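Local coordinates for protein 3-phosphoshikimate 1-carboxyvinyltransferase (Streptomyces sviceus, PDB 7M0O) that probably catalyses the transfer of the enolpyruvyl group of phosphoenolpyruvate to the 5-hydroxyl of shikimate-3-phosphate on the route to chorismate, at residues D35-A40 and Y74-A79; G78-R83 and S153-T158; R106-P111 and E129-L134; L112-R117 and T147-Q152. All blocks are in the same frame, centred on the assembly; numbering follows the deposited sequence.

Overall arrangement
Four contacts in one of the two lobes of this EPSP synthase illustrate how distant parts of a chain close a compact alpha/beta domain. From the N terminus, helix 34-45 comes first, and contact 1 closes a loop by setting it against the turn that follows strand 70-74. Contact 2 starts where contact 1 ends, on Gly-78 and Ala-79 at the head of helix 79-90, and spans the longest stretch, joining that helix to helix 155-163. Contacts 3 and 4 both fall within this span. They leave consecutive pieces around helix 110-118 and cross, since 129-134 precedes 147-152: contact 3 ties in the loop before strand 134-139, contact 4 the loop after strand 144-147.

Contact 1 (D35-A40 and Y74-A79); sequences DTEGFA and YCRDGA
Asp-35 and Arg-76 carry this contact between helix 34-45 and the opening turn of a beta-alpha-beta crossover, in which strand 70-74 leads through helix 79-90 to the parallel strand 95-99. The turn is a type II' beta turn from Cys-75 to Gly-78, and Gly-78 is also the N-cap of helix 79-90. Arg-76 sends its side chain toward helix 34-45, where the guanidinium lies against the backbone: Gly-38 N is 3.7 Å above its plane, nearer the rim than the centre. Its NH2 comes within 3.8 Å of Glu-37 CB. The Glu-37 and Arg-76 side chains cross obliquely with their flat ends 25° apart, yet the charged atoms do not meet; Glu-37 bridges to Arg-52 and Arg-76 to Glu-41. An alanine in place of Arg-76 would probably leave Glu-41 without its mate and uncover the helix backbone at Gly-38.

Asp-35 works at the other end. With CG anti to the backbone N (chi1 -169°), its carboxylate reaches over Gly-78, where OD1 is 3.2 Å from Gly-78 CA. Beyond the turn, OD1 pairs with the hydroxyl of Thr-81 and OD2 accepts from the amide of Thr-80. This double grip, with a long, weak ion pair from OD2 to Lys-8, a predicted substrate-binding residue, is likely to favour the charged carboxylate.

Water fills in between the two backbones. One molecule donates to Cys-75 O at 2.8 Å and more weakly to Asp-35 O, while a second donates to Gly-38 O at 2.9 Å and to Tyr-74 O at 2.6 Å.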
loop_
_atom_site.group_PDB
_atom_site.type_symbol
_atom_site.label_atom_id
_atom_site.label_comp_id
_atom_site.label_asym_id
_atom_site.label_seq_id
_atom_site.Cartn_x
_atom_site.Cartn_y
_atom_site.Cartn_z
ATOM N N ASP A 35 -12.833 4.019 -2.981
ATOM C CA ASP A 35 -11.961 5.185 -3.099
ATOM C C ASP A 35 -11.501 5.381 -4.543
ATOM O O ASP A 35 -11.615 6.479 -5.089
ATOM C CB ASP A 35 -10.757 5.056 -2.154
ATOM C CG ASP A 35 -9.938 6.359 -2.022
ATOM O OD1 ASP A 35 -10.246 7.379 -2.685
ATOM O OD2 ASP A 35 -8.977 6.373 -1.223
ATOM N N THR A 36 -11.001 4.323 -5.197
ATOM C CA THR A 36 -10.539 4.520 -6.573
ATOM C C THR A 36 -11.696 4.775 -7.530
ATOM O O THR A 36 -11.525 5.483 -8.533
ATOM C CB THR A 36 -9.713 3.324 -7.045
ATOM O OG1 THR A 36 -10.572 2.197 -7.259
ATOM C CG2 THR A 36 -8.668 2.974 -6.021
ATOM N N GLU A 37 -12.881 4.221 -7.247
ATOM C CA GLU A 37 -14.044 4.541 -8.069
ATOM C C GLU A 37 -14.400 6.021 -7.960
ATOM O O GLU A 37 -14.680 6.674 -8.969
ATOM C CB GLU A 37 -15.233 3.660 -7.674
ATOM C CG GLU A 37 -16.471 3.833 -8.560
ATOM C CD GLU A 37 -16.329 3.140 -9.911
ATOM O OE1 GLU A 37 -15.462 2.237 -10.030
ATOM O OE2 GLU A 37 -17.095 3.491 -10.847
ATOM N N GLY A 38 -14.388 6.565 -6.740
ATOM C CA GLY A 38 -14.648 7.985 -6.570
ATOM C C GLY A 38 -13.585 8.865 -7.212
ATOM O O GLY A 38 -13.905 9.942 -7.735
ATOM N N PHE A 39 -12.326 8.419 -7.190
ATOM C CA PHE A 39 -11.248 9.131 -7.886
ATOM C C PHE A 39 -11.545 9.222 -9.378
ATOM O O PHE A 39 -11.506 10.310 -9.973
ATOM C CB PHE A 39 -9.913 8.412 -7.640
ATOM C CG PHE A 39 -8.662 9.273 -7.828
ATOM C CD1 PHE A 39 -7.662 9.255 -6.873
ATOM C CD2 PHE A 39 -8.461 10.012 -8.983
ATOM C CE1 PHE A 39 -6.489 9.999 -7.048
ATOM C CE2 PHE A 39 -7.303 10.764 -9.164
ATOM C CZ PHE A 39 -6.318 10.754 -8.198
ATOM N N ALA A 40 -11.831 8.074 -10.001
ATOM C CA ALA A 40 -12.206 8.055 -11.410
ATOM C C ALA A 40 -13.405 8.953 -11.680
ATOM O O ALA A 40 -13.411 9.709 -12.656
ATOM C CB ALA A 40 -12.501 6.618 -11.852
ATOM N N TYR A 74 -17.285 15.829 -5.580
ATOM C CA TYR A 74 -17.592 15.084 -4.364
ATOM C C TYR A 74 -16.563 13.970 -4.197
ATOM O O TYR A 74 -16.395 13.132 -5.094
ATOM C CB TYR A 74 -19.011 14.517 -4.436
ATOM C CG TYR A 74 -19.414 13.711 -3.233
ATOM C CD1 TYR A 74 -19.317 14.249 -1.951
ATOM C CD2 TYR A 74 -19.886 12.407 -3.376
ATOM C CE1 TYR A 74 -19.682 13.508 -0.842
ATOM C CE2 TYR A 74 -20.252 11.659 -2.269
ATOM C CZ TYR A 74 -20.150 12.218 -1.008
ATOM O OH TYR A 74 -20.511 11.465 0.088
ATOM N N CYS A 75 -15.880 13.956 -3.057
ATOM C CA CYS A 75 -14.780 13.031 -2.815
ATOM C C CYS A 75 -15.211 11.755 -2.089
ATOM O O CYS A 75 -14.375 10.866 -1.873
ATOM C CB CYS A 75 -13.677 13.748 -2.027
ATOM S SG CYS A 75 -12.933 15.103 -2.973
ATOM N N ARG A 76 -16.492 11.632 -1.745
ATOM C CA ARG A 76 -17.076 10.422 -1.136
ATOM C C ARG A 76 -16.315 10.123 0.162
ATOM O O ARG A 76 -16.075 11.038 0.962
ATOM C CB ARG A 76 -17.096 9.284 -2.168
ATOM C CG ARG A 76 -17.590 9.689 -3.563
ATOM C CD ARG A 76 -18.272 8.539 -4.311
ATOM N NE ARG A 76 -17.607 7.258 -4.096
ATOM C CZ ARG A 76 -17.704 6.218 -4.921
ATOM N NH1 ARG A 76 -18.434 6.306 -6.032
ATOM N NH2 ARG A 76 -17.067 5.091 -4.642
ATOM N N ASP A 77 -15.939 8.870 0.417
ATOM C CA ASP A 77 -15.269 8.439 1.638
ATOM C C ASP A 77 -13.784 8.193 1.428
ATOM O O ASP A 77 -13.130 7.615 2.302
ATOM C CB ASP A 77 -15.909 7.142 2.159
ATOM C CG ASP A 77 -17.406 7.272 2.418
ATOM O OD1 ASP A 77 -17.804 8.127 3.229
ATOM O OD2 ASP A 77 -18.184 6.504 1.817
ATOM N N GLY A 78 -13.238 8.585 0.278
ATOM C CA GLY A 78 -11.913 8.133 -0.090
ATOM C C GLY A 78 -10.823 9.118 0.273
ATOM O O GLY A 78 -10.851 10.268 -0.169
ATOM N N ALA A 79 -9.861 8.681 1.085
ATOM C CA ALA A 79 -8.816 9.589 1.543
ATOM C C ALA A 79 -7.920 10.028 0.392
ATOM O O ALA A 79 -7.524 11.200 0.320
ATOM C CB ALA A 79 -7.987 8.932 2.644
HETATM O O HOH W 1 -13.639 8.456 -3.148
HETATM O O HOH W 2 -16.223 11.597 -7.245
#

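Contact 2 (G78-R83 and S153-T158); sequences GATTAR and SSQYLT
Arg-83 and Tyr-156 mark the closest backbone approach, their CA atoms 7.8 Å apart, so long side chains must bridge the space between helix 79-90 and helix 155-163. Arg-83 does most of this. CG is placed beside its backbone N and anti to the carbonyl carbon (chi1 -62°), and the chain then bends at chi2 before running out straight. One face of the guanidinium has Tyr-156 CE1 over it, 3.7 Å from Arg-83 NE, and Ala-79 CB lies over the opposite face. The phenol and guanidinium planes stand 69° apart, which rules out a parallel stack. Tyr-156 OH comes 3.6 Å from Arg-83 NH2, and its weak hydrogen bond is made instead with Pro-108 O.

The N-terminal ends of both helices converge here beside the predicted substrate pocket of the EPSP synthase fold, whose two domains are each built from helices and four-stranded sheets. Gln-155, predicted to bind both 3-phosphoshikimate and phosphoenolpyruvate, reaches in on an extended chain and crosses Arg-83 at about a right angle. Its amide group meets the guanidinium at the edge: Gln-155 NE2 is 3.1 Å from Arg-83 NH1, but both are donors and no hydrogen bond forms. Gln-155 OE1 lies 3.4 Å from Arg-83 CD and 3.6 Å from Thr-80 OG1. That hydroxyl is hydrogen-bonded to Lys-8, also predicted to bind both substrates. Arg-83 NH2 also lies close to NH2 of Arg-107, a crowding of like charges consistent with a pocket for anionic substrates; Arg-107 is predicted to bind phosphoenolpyruvate.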
loop_
_atom_site.group_PDB
_atom_site.type_symbol
_atom_site.label_atom_id
_atom_site.label_comp_id
_atom_site.label_asym_id
_atom_site.label_seq_id
_atom_site.Cartn_x
_atom_site.Cartn_y
_atom_site.Cartn_z
ATOM N N GLY A 78 -13.238 8.585 0.278
ATOM C CA GLY A 78 -11.913 8.133 -0.090
ATOM C C GLY A 78 -10.823 9.118 0.273
ATOM O O GLY A 78 -10.851 10.268 -0.169
ATOM N N ALA A 79 -9.861 8.681 1.085
ATOM C CA ALA A 79 -8.816 9.589 1.543
ATOM C C ALA A 79 -7.920 10.028 0.392
ATOM O O ALA A 79 -7.524 11.200 0.320
ATOM C CB ALA A 79 -7.987 8.932 2.644
ATOM N N THR A 80 -7.586 9.105 -0.513
ATOM C CA THR A 80 -6.750 9.460 -1.656
ATOM C C THR A 80 -7.436 10.503 -2.531
ATOM O O THR A 80 -6.821 11.495 -2.944
ATOM C CB THR A 80 -6.424 8.210 -2.483
ATOM O OG1 THR A 80 -5.469 7.403 -1.788
ATOM C CG2 THR A 80 -5.856 8.620 -3.833
ATOM N N THR A 81 -8.706 10.267 -2.861
ATOM C CA THR A 81 -9.474 11.223 -3.650
ATOM C C THR A 81 -9.489 12.599 -2.986
ATOM O O THR A 81 -9.312 13.625 -3.658
ATOM C CB THR A 81 -10.903 10.709 -3.841
ATOM O OG1 THR A 81 -10.875 9.354 -4.348
ATOM C CG2 THR A 81 -11.686 11.596 -4.792
ATOM N N ALA A 82 -9.677 12.631 -1.662
ATOM C CA ALA A 82 -9.807 13.885 -0.927
ATOM C C ALA A 82 -8.517 14.688 -0.873
ATOM O O ALA A 82 -8.573 15.910 -0.682
ATOM C CB ALA A 82 -10.293 13.611 0.499
ATOM N N ARG A 83 -7.361 14.045 -1.029
ATOM C CA ARG A 83 -6.090 14.762 -1.023
ATOM C C ARG A 83 -5.503 14.951 -2.413
ATOM O O ARG A 83 -5.003 16.038 -2.722
ATOM C CB ARG A 83 -5.074 14.032 -0.139
ATOM C CG ARG A 83 -5.522 13.945 1.303
ATOM C CD ARG A 83 -5.021 12.666 1.954
ATOM N NE ARG A 83 -5.395 12.599 3.363
ATOM C CZ ARG A 83 -5.092 11.587 4.168
ATOM N NH1 ARG A 83 -4.415 10.543 3.706
ATOM N NH2 ARG A 83 -5.469 11.621 5.437
ATOM N N SER A 153 1.472 11.334 8.562
ATOM C CA SER A 153 0.871 10.692 7.403
ATOM C C SER A 153 1.766 10.864 6.182
ATOM O O SER A 153 2.287 11.952 5.919
ATOM C CB SER A 153 -0.509 11.278 7.118
ATOM O OG SER A 153 -0.424 12.281 6.125
ATOM N N SER A 154 1.930 9.779 5.426
ATOM C CA SER A 154 2.848 9.781 4.297
ATOM C C SER A 154 2.232 10.360 3.031
ATOM O O SER A 154 2.974 10.692 2.096
ATOM C CB SER A 154 3.342 8.355 4.033
ATOM O OG SER A 154 2.272 7.428 4.087
ATOM N N GLN A 155 0.901 10.485 2.971
ATOM C CA GLN A 155 0.255 10.918 1.736
ATOM C C GLN A 155 0.508 12.387 1.418
ATOM O O GLN A 155 0.384 12.769 0.253
ATOM C CB GLN A 155 -1.251 10.651 1.797
ATOM C CG GLN A 155 -1.657 9.328 1.153
ATOM C CD GLN A 155 -3.156 9.091 1.176
ATOM O OE1 GLN A 155 -3.909 9.756 0.472
ATOM N NE2 GLN A 155 -3.597 8.140 1.996
ATOM N N TYR A 156 0.855 13.214 2.417
ATOM C CA TYR A 156 1.050 14.642 2.160
ATOM C C TYR A 156 2.365 14.899 1.442
ATOM O O TYR A 156 2.410 15.682 0.486
ATOM C CB TYR A 156 1.004 15.445 3.467
ATOM C CG TYR A 156 -0.282 15.264 4.247
ATOM C CD1 TYR A 156 -1.501 15.159 3.594
ATOM C CD2 TYR A 156 -0.267 15.161 5.632
ATOM C CE1 TYR A 156 -2.680 14.973 4.298
ATOM C CE2 TYR A 156 -1.447 14.981 6.352
ATOM C CZ TYR A 156 -2.647 14.884 5.671
ATOM O OH TYR A 156 -3.818 14.695 6.365
ATOM N N LEU A 157 3.452 14.264 1.889
ATOM C CA LEU A 157 4.703 14.394 1.154
ATOM C C LEU A 157 4.556 13.844 -0.258
ATOM O O LEU A 157 5.035 14.454 -1.227
ATOM C CB LEU A 157 5.834 13.688 1.914
ATOM C CG LEU A 157 7.156 13.652 1.143
ATOM C CD1 LEU A 157 7.635 15.068 0.783
ATOM C CD2 LEU A 157 8.233 12.898 1.921
ATOM N N THR A 158 3.860 12.714 -0.402
ATOM C CA THR A 158 3.747 12.097 -1.718
ATOM C C THR A 158 2.919 12.955 -2.671
ATOM O O THR A 158 3.263 13.084 -3.854
ATOM C CB THR A 158 3.172 10.685 -1.552
ATOM O OG1 THR A 158 4.233 9.810 -1.146
ATOM C CG2 THR A 158 2.532 10.174 -2.826
#

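Contact 3 (R106-P111 and E129-L134); sequences RRPLLP and EGHHPL
Pro-108 and His-131 meet in a loop-to-loop contact, where the approach to helix 110-118, which holds Arg-107, predicted to bind phosphoenolpyruvate, lies against the connection between the antiparallel strands 122-125 and 134-139. The two side chains run the same way, with Pro-108 CB over the centre of the His-131 face, 3.6 Å from the centroid and 13° off the normal, in a CH-pi contact. His-131 ND1 is hydrogen-bonded to Arg-105 O, which helps to fix the rotation of the imidazole. An alanine in place of His-131 would probably strip Pro-108 of this aromatic cover and leave Arg-105 O without its partner.

Next to the rings, Leu-109 N donates to Gly-130 O at 2.8 Å with an N-H...O angle of 165°. Leu-110 packs against the same glycine, its CD1 3.9 Å from Gly-130 CA. Leu-109 CG, set between its backbone N and carbonyl carbon (chi1 56°), lies next to Gly-130 O, and CD2 continues to 3.7 Å from His-132 CD2. A water joins Arg-107 O to His-132 N.

Around this core, His-132 NE2 bonds to Ala-82 O of helix 79-90, Leu-134 touches Phe-98 of strand 95-99, and Leu-109 leans on Tyr-156 of helix 155-163.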
loop_
_atom_site.group_PDB
_atom_site.type_symbol
_atom_site.label_atom_id
_atom_site.label_comp_id
_atom_site.label_asym_id
_atom_site.label_seq_id
_atom_site.Cartn_x
_atom_site.Cartn_y
_atom_site.Cartn_z
ATOM N N ARG A 106 -14.428 14.773 8.540
ATOM C CA ARG A 106 -13.774 14.769 9.837
ATOM C C ARG A 106 -12.279 14.467 9.756
ATOM O O ARG A 106 -11.596 14.569 10.780
ATOM C CB ARG A 106 -14.481 13.760 10.747
ATOM C CG ARG A 106 -15.936 14.135 11.059
ATOM C CD ARG A 106 -16.502 13.241 12.176
ATOM N NE ARG A 106 -17.108 12.012 11.660
ATOM C CZ ARG A 106 -18.222 11.466 12.139
ATOM N NH1 ARG A 106 -18.855 12.039 13.160
ATOM N NH2 ARG A 106 -18.701 10.344 11.606
ATOM N N ARG A 107 -11.754 14.114 8.573
ATOM C CA ARG A 107 -10.343 13.795 8.398
ATOM C C ARG A 107 -9.640 14.962 7.708
ATOM O O ARG A 107 -9.667 15.050 6.469
ATOM C CB ARG A 107 -10.168 12.504 7.588
ATOM C CG ARG A 107 -10.708 11.250 8.300
ATOM C CD ARG A 107 -10.365 9.990 7.529
ATOM N NE ARG A 107 -8.936 9.923 7.241
ATOM C CZ ARG A 107 -8.353 8.944 6.558
ATOM N NH1 ARG A 107 -9.077 7.942 6.083
ATOM N NH2 ARG A 107 -7.043 8.973 6.348
ATOM N N PRO A 108 -8.996 15.867 8.438
ATOM C CA PRO A 108 -8.381 17.031 7.785
ATOM C C PRO A 108 -7.116 16.659 7.029
ATOM O O PRO A 108 -6.590 15.546 7.114
ATOM C CB PRO A 108 -8.077 17.978 8.948
ATOM C CG PRO A 108 -7.868 17.067 10.109
ATOM C CD PRO A 108 -8.822 15.901 9.902
ATOM N N LEU A 109 -6.631 17.638 6.270
ATOM C CA LEU A 109 -5.424 17.511 5.455
ATOM C C LEU A 109 -4.574 18.773 5.572
ATOM O O LEU A 109 -3.995 19.247 4.587
ATOM C CB LEU A 109 -5.779 17.229 3.995
ATOM C CG LEU A 109 -6.718 18.258 3.336
ATOM C CD1 LEU A 109 -6.267 18.579 1.914
ATOM C CD2 LEU A 109 -8.156 17.756 3.309
ATOM N N LEU A 110 -4.470 19.321 6.786
ATOM C CA LEU A 110 -3.856 20.640 6.950
ATOM C C LEU A 110 -2.401 20.729 6.485
ATOM O O LEU A 110 -2.048 21.752 5.871
ATOM C CB LEU A 110 -3.974 21.092 8.413
ATOM C CG LEU A 110 -3.543 22.549 8.636
ATOM C CD1 LEU A 110 -4.323 23.522 7.720
ATOM C CD2 LEU A 110 -3.721 22.909 10.095
ATOM N N PRO A 111 -1.521 19.751 6.726
ATOM C CA PRO A 111 -0.156 19.895 6.181
ATOM C C PRO A 111 -0.135 20.103 4.679
ATOM O O PRO A 111 0.681 20.890 4.174
ATOM C CB PRO A 111 0.522 18.579 6.585
ATOM C CG PRO A 111 -0.215 18.151 7.816
ATOM C CD PRO A 111 -1.639 18.558 7.593
ATOM N N GLU A 129 -10.364 25.052 9.524
ATOM C CA GLU A 129 -9.084 24.964 8.824
ATOM C C GLU A 129 -8.643 23.514 8.688
ATOM O O GLU A 129 -8.650 22.758 9.664
ATOM C CB GLU A 129 -7.996 25.743 9.566
ATOM C CG GLU A 129 -8.020 27.218 9.326
ATOM C CD GLU A 129 -7.777 27.591 7.881
ATOM O OE1 GLU A 129 -6.598 27.740 7.482
ATOM O OE2 GLU A 129 -8.783 27.761 7.163
ATOM N N GLY A 130 -8.239 23.132 7.478
ATOM C CA GLY A 130 -7.731 21.804 7.209
ATOM C C GLY A 130 -8.742 20.833 6.632
ATOM O O GLY A 130 -8.337 19.800 6.079
ATOM N N HIS A 131 -10.036 21.135 6.736
ATOM C CA HIS A 131 -11.093 20.184 6.409
ATOM C C HIS A 131 -11.771 20.523 5.083
ATOM O O HIS A 131 -11.837 21.684 4.673
ATOM C CB HIS A 131 -12.165 20.171 7.510
ATOM C CG HIS A 131 -11.659 19.737 8.848
ATOM N ND1 HIS A 131 -12.012 18.534 9.414
ATOM C CD2 HIS A 131 -10.836 20.345 9.738
ATOM C CE1 HIS A 131 -11.417 18.408 10.587
ATOM N NE2 HIS A 131 -10.708 19.498 10.815
ATOM N N HIS A 132 -12.282 19.492 4.416
ATOM C CA HIS A 132 -13.363 19.677 3.456
ATOM C C HIS A 132 -14.632 20.143 4.181
ATOM O O HIS A 132 -14.867 19.779 5.334
ATOM C CB HIS A 132 -13.643 18.371 2.710
ATOM C CG HIS A 132 -12.589 18.028 1.703
ATOM N ND1 HIS A 132 -12.579 18.568 0.434
ATOM C CD2 HIS A 132 -11.490 17.238 1.785
ATOM C CE1 HIS A 132 -11.528 18.112 -0.228
ATOM N NE2 HIS A 132 -10.850 17.306 0.569
ATOM N N PRO A 133 -15.482 20.945 3.522
ATOM C CA PRO A 133 -15.371 21.421 2.139
ATOM C C PRO A 133 -14.299 22.501 1.977
ATOM O O PRO A 133 -14.003 23.252 2.909
ATOM C CB PRO A 133 -16.779 21.974 1.849
ATOM C CG PRO A 133 -17.325 22.325 3.183
ATOM C CD PRO A 133 -16.774 21.309 4.134
ATOM N N LEU A 134 -13.700 22.549 0.791
ATOM C CA LEU A 134 -12.710 23.572 0.489
ATOM C C LEU A 134 -12.803 23.938 -0.980
ATOM O O LEU A 134 -13.236 23.135 -1.816
ATOM C CB LEU A 134 -11.296 23.108 0.840
ATOM C CG LEU A 134 -10.823 21.809 0.189
ATOM C CD1 LEU A 134 -10.117 22.116 -1.146
ATOM C CD2 LEU A 134 -9.896 21.058 1.118
HETATM O O HOH W 3 -11.684 16.905 5.526
#

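Contact 4 (L112-R117 and T147-Q152); sequences LSRALR and TLDAGQ. With K (potassium ion), chain C.
Arg-114, Leu-148 and Asp-149 bury most of the surface where helix 110-118 meets the loop after strand 144-147, the first leg of a beta-alpha-beta crossover that runs through helix 155-163 to the parallel strand 171-174. Arg-114 reaches toward the loop on a chain bent at chi2 and chi3, and its guanidinium lies with Thr-147 O over one face. Leu-148 CD1 approaches the guanidinium edge near its plane; the same methyl group lies 4.5 Å from Ala-115 CB, a loose apolar contact with the helix. Anti to its backbone N (chi1 169°), Leu-148 CG is carried to 3.9 Å from Arg-114 NH2, and the two side chains cross at about a right angle.

Asp-149 supplies the opposite charge. Arg-114 has a second conformer, so the detail at its tip is doubtful; in the one given, Asp-149 OD2 is 3.7 Å from Arg-114 NH1, a long salt bridge. The carboxylate oxygen stands off to the side of the guanidinium plane, and attraction of charge rather than a directed hydrogen bond links them.

Further along the helix, Arg-117 N and Arg-117 NE grip Ser-113 O from opposite faces. Arg-117 O is 3.0 Å from a potassium ion, which Asp-118 O also binds.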
loop_
_atom_site.group_PDB
_atom_site.type_symbol
_atom_site.label_atom_id
_atom_site.label_comp_id
_atom_site.label_asym_id
_atom_site.label_seq_id
_atom_site.Cartn_x
_atom_site.Cartn_y
_atom_site.Cartn_z
ATOM N N LEU A 112 -1.020 19.420 3.951
ATOM C CA LEU A 112 -1.064 19.574 2.500
ATOM C C LEU A 112 -1.648 20.926 2.107
ATOM O O LEU A 112 -1.115 21.606 1.221
ATOM C CB LEU A 112 -1.883 18.445 1.883
ATOM C CG LEU A 112 -2.040 18.532 0.369
ATOM C CD1 LEU A 112 -0.682 18.558 -0.342
ATOM C CD2 LEU A 112 -2.889 17.350 -0.087
ATOM N N SER A 113 -2.741 21.340 2.752
ATOM C CA SER A 113 -3.346 22.607 2.343
ATOM C C SER A 113 -2.497 23.794 2.785
ATOM O O SER A 113 -2.520 24.844 2.129
ATOM C CB SER A 113 -4.774 22.714 2.874
ATOM O OG SER A 113 -4.778 23.028 4.251
ATOM N N ARG A 114 -1.747 23.649 3.882
ATOM C CA ARG A 114 -0.818 24.705 4.275
ATOM C C ARG A 114 0.322 24.827 3.274
ATOM O O ARG A 114 0.735 25.940 2.926
ATOM C CB ARG A 114 -0.288 24.432 5.684
ATOM C CG ARG A 114 0.837 25.349 6.142
ATOM C CD ARG A 114 1.993 24.515 6.664
ATOM N NE ARG A 114 2.374 23.519 5.668
ATOM C CZ ARG A 114 2.742 22.272 5.938
ATOM N NH1 ARG A 114 2.804 21.833 7.183
ATOM N NH2 ARG A 114 3.060 21.475 4.944
ATOM N N ALA A 115 0.832 23.690 2.793
ATOM C CA ALA A 115 1.905 23.705 1.806
ATOM C C ALA A 115 1.435 24.289 0.479
ATOM O O ALA A 115 2.178 25.038 -0.160
ATOM C CB ALA A 115 2.452 22.284 1.621
ATOM N N LEU A 116 0.201 23.973 0.051
ATOM C CA LEU A 116 -0.305 24.516 -1.212
ATOM C C LEU A 116 -0.457 26.032 -1.128
ATOM O O LEU A 116 -0.180 26.747 -2.102
ATOM C CB LEU A 116 -1.645 23.880 -1.575
ATOM C CG LEU A 116 -1.569 22.420 -2.044
ATOM C CD1 LEU A 116 -2.991 21.799 -2.190
ATOM C CD2 LEU A 116 -0.810 22.296 -3.359
ATOM N N ARG A 117 -0.936 26.527 0.013
ATOM C CA ARG A 117 -1.072 27.969 0.202
ATOM C C ARG A 117 0.282 28.656 0.371
ATOM O O ARG A 117 0.479 29.776 -0.128
ATOM C CB ARG A 117 -2.005 28.238 1.375
ATOM C CG ARG A 117 -3.472 27.896 1.023
ATOM C CD ARG A 117 -4.371 28.083 2.232
ATOM N NE ARG A 117 -4.154 27.045 3.239
ATOM C CZ ARG A 117 -4.760 27.020 4.423
ATOM N NH1 ARG A 117 -5.635 27.972 4.733
ATOM N NH2 ARG A 117 -4.517 26.032 5.290
ATOM N N THR A 147 8.312 24.030 2.799
ATOM C CA THR A 147 8.646 23.218 3.963
ATOM C C THR A 147 7.381 22.514 4.432
ATOM O O THR A 147 6.401 23.171 4.802
ATOM C CB THR A 147 9.250 24.068 5.086
ATOM O OG1 THR A 147 10.428 24.732 4.609
ATOM C CG2 THR A 147 9.626 23.193 6.280
ATOM N N LEU A 148 7.395 21.185 4.412
ATOM C CA LEU A 148 6.230 20.394 4.783
ATOM C C LEU A 148 6.377 19.904 6.216
ATOM O O LEU A 148 7.444 19.414 6.604
ATOM C CB LEU A 148 6.060 19.210 3.829
ATOM C CG LEU A 148 5.036 18.157 4.245
ATOM C CD1 LEU A 148 3.630 18.638 3.967
ATOM C CD2 LEU A 148 5.306 16.886 3.493
ATOM N N ASP A 149 5.304 20.031 6.995
ATOM C CA ASP A 149 5.312 19.535 8.366
ATOM C C ASP A 149 4.475 18.264 8.488
ATOM O O ASP A 149 3.539 18.208 9.293
ATOM C CB ASP A 149 4.811 20.621 9.320
ATOM C CG ASP A 149 5.869 21.679 9.609
ATOM O OD1 ASP A 149 6.943 21.319 10.148
ATOM O OD2 ASP A 149 5.633 22.867 9.288
ATOM N N ALA A 150 4.800 17.243 7.698
ATOM C CA ALA A 150 4.083 15.966 7.703
ATOM C C ALA A 150 5.025 14.864 8.185
ATOM O O ALA A 150 5.443 13.995 7.410
ATOM C CB ALA A 150 3.502 15.638 6.323
ATOM N N GLY A 151 5.353 14.896 9.476
ATOM C CA GLY A 151 6.105 13.818 10.085
ATOM C C GLY A 151 5.209 12.693 10.566
ATOM O O GLY A 151 5.602 11.918 11.443
ATOM N N GLN A 152 4.002 12.590 10.002
ATOM C CA GLN A 152 3.069 11.538 10.396
ATOM C C GLN A 152 2.506 10.785 9.194
ATOM O O GLN A 152 2.996 9.704 8.849
ATOM C CB GLN A 152 1.930 12.121 11.241
ATOM C CG GLN A 152 1.328 13.447 10.749
ATOM C CD GLN A 152 2.084 14.665 11.251
ATOM O OE1 GLN A 152 2.111 14.941 12.441
ATOM N NE2 GLN A 152 2.653 15.429 10.333
HETATM K K K C . 2.443 32.017 -0.317
#